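PDB 4FZR: SsfS6 from Streptomyces sp. SF2575, which is a GT-B-fold protein of the erythromycin biosynthesis protein CIII-like family, built from two domains that each carry a parallel beta-sheet. Local coordinates for residues Val304-Gly309 / Val321-Val326. Sequence-based numbering, arbitrary orientation.
Sequences VVHHGG and VPQVSV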
loop_
_atom_site.group_PDB
_atom_site.type_symbol
_atom_site.label_atom_id
_atom_site.label_comp_id
_atom_site.label_asym_id
_atom_site.label_seq_id
_atom_site.Cartn_x
_atom_site.Cartn_y
_atom_site.Cartn_z
ATOM N N VAL A 304 -13.834 2.693 22.468
ATOM C CA VAL A 304 -13.965 3.609 21.343
ATOM C C VAL A 304 -15.418 4.057 21.205
ATOM O O VAL A 304 -16.335 3.237 21.193
ATOM C CB VAL A 304 -13.476 2.987 20.010
ATOM C CG1 VAL A 304 -13.587 4.006 18.881
ATOM C CG2 VAL A 304 -12.038 2.497 20.133
ATOM N N VAL A 305 -15.616 5.367 21.123
ATOM C CA VAL A 305 -16.931 5.939 20.872
ATOM C C VAL A 305 -16.922 6.502 19.458
ATOM O O VAL A 305 -16.011 7.238 19.110
ATOM C CB VAL A 305 -17.232 7.064 21.872
ATOM C CG1 VAL A 305 -18.606 7.660 21.603
ATOM C CG2 VAL A 305 -17.126 6.538 23.300
ATOM N N HIS A 306 -17.908 6.156 18.632
ATOM C CA HIS A 306 -17.859 6.581 17.235
ATOM C C HIS A 306 -19.204 6.610 16.521
ATOM O O HIS A 306 -20.238 6.244 17.071
ATOM C CB HIS A 306 -16.864 5.714 16.449
ATOM C CG HIS A 306 -17.233 4.262 16.395
ATOM N ND1 HIS A 306 -17.844 3.687 15.306
ATOM C CD2 HIS A 306 -17.066 3.273 17.307
ATOM C CE1 HIS A 306 -18.043 2.399 15.546
ATOM N NE2 HIS A 306 -17.584 2.127 16.751
ATOM N N HIS A 307 -19.147 7.047 15.267
ATOM C CA HIS A 307 -20.325 7.382 14.474
ATOM C C HIS A 307 -21.076 6.182 13.898
ATOM O O HIS A 307 -22.106 6.353 13.259
ATOM C CB HIS A 307 -19.915 8.309 13.323
ATOM C CG HIS A 307 -18.920 7.699 12.380
ATOM N ND1 HIS A 307 -17.591 7.532 12.704
ATOM C CD2 HIS A 307 -19.066 7.208 11.126
ATOM C CE1 HIS A 307 -16.960 6.970 11.689
ATOM N NE2 HIS A 307 -17.832 6.762 10.718
ATOM N N GLY A 308 -20.570 4.973 14.124
ATOM C CA GLY A 308 -21.193 3.776 13.576
ATOM C C GLY A 308 -20.740 3.395 12.175
ATOM O O GLY A 308 -21.371 2.562 11.526
ATOM N N GLY A 309 -19.656 4.004 11.703
ATOM C CA GLY A 309 -19.114 3.692 10.390
ATOM C C GLY A 309 -18.730 2.231 10.238
ATOM O O GLY A 309 -18.416 1.559 11.222
ATOM N N VAL A 321 -11.665 -4.377 20.818
ATOM C CA VAL A 321 -11.902 -3.211 21.664
ATOM C C VAL A 321 -13.399 -2.885 21.689
ATOM O O VAL A 321 -13.998 -2.643 20.636
ATOM C CB VAL A 321 -11.104 -1.981 21.166
ATOM C CG1 VAL A 321 -11.378 -0.769 22.048
ATOM C CG2 VAL A 321 -9.610 -2.291 21.133
ATOM N N PRO A 322 -14.012 -2.889 22.891
ATOM C CA PRO A 322 -15.448 -2.596 23.010
ATOM C C PRO A 322 -15.807 -1.211 22.472
ATOM O O PRO A 322 -15.016 -0.275 22.606
ATOM C CB PRO A 322 -15.713 -2.687 24.522
ATOM C CG PRO A 322 -14.375 -2.577 25.167
ATOM C CD PRO A 322 -13.395 -3.163 24.201
ATOM N N GLN A 323 -16.988 -1.092 21.872
ATOM C CA GLN A 323 -17.360 0.122 21.160
ATOM C C GLN A 323 -18.658 0.725 21.672
ATOM O O GLN A 323 -19.596 0.006 22.020
ATOM C CB GLN A 323 -17.536 -0.173 19.667
ATOM C CG GLN A 323 -16.810 -1.412 19.169
ATOM C CD GLN A 323 -17.067 -1.682 17.698
ATOM O OE1 GLN A 323 -17.491 -0.795 16.957
ATOM N NE2 GLN A 323 -16.822 -2.915 17.270
ATOM N N VAL A 324 -18.707 2.052 21.705
ATOM C CA VAL A 324 -19.970 2.754 21.843
ATOM C C VAL A 324 -20.286 3.358 20.482
ATOM O O VAL A 324 -19.609 4.280 20.023
ATOM C CB VAL A 324 -19.930 3.855 22.915
ATOM C CG1 VAL A 324 -21.298 4.520 23.027
ATOM C CG2 VAL A 324 -19.485 3.281 24.264
ATOM N N SER A 325 -21.303 2.811 19.831
ATOM C CA SER A 325 -21.696 3.264 18.508
ATOM C C SER A 325 -22.906 4.187 18.578
ATOM O O SER A 325 -23.941 3.818 19.137
ATOM C CB SER A 325 -22.009 2.057 17.621
ATOM O OG SER A 325 -22.503 2.459 16.357
ATOM N N VAL A 326 -22.768 5.387 18.018
ATOM C CA VAL A 326 -23.898 6.302 17.878
ATOM C C VAL A 326 -24.211 6.476 16.390
ATOM O O VAL A 326 -23.831 7.472 15.772
ATOM C CB VAL A 326 -23.644 7.663 18.576
ATOM C CG1 VAL A 326 -22.359 8.328 18.078
ATOM C CG2 VAL A 326 -24.849 8.585 18.408
#
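With CG of His-306 set between its backbone N and carbonyl carbon (chi1 62°) and Gln-323 extended beyond CG, the ring and amide, their planes nearly coplanar, meet over one face of two parallel strands. Strands 303-306 and 323-325 flank helix 310-318 in a beta-alpha-beta crossover of the C-terminal domain of the GT-B fold, and the two side chains lie on the face that this helix covers. His-306 NE2 donates to a lone pair of Gln-323 OE1 at 2.9 Å; the N-H...O angle of 147° makes the bond somewhat bent. At the other end of the amide, Gln-323 NE2 makes a weak hydrogen bond to Thr-313 O. Beneath the pair runs a parallel ladder: Val-304 N to Pro-322 O (3.2 Å), Val-324 N to Val-304 O (2.7 Å), His-306 N to Val-324 O and Val-326 N to His-306 O. On the other face Val-305 and Val-324 lie side by side, CG2 of the former 3.9 Å from CB of the latter, under helix 358-367. Past the strand end the chain turns at Gly-308, whose positive phi (87°) suits glycine, and Ser-325 OG comes within 3.3 Å of Gly-308 CA.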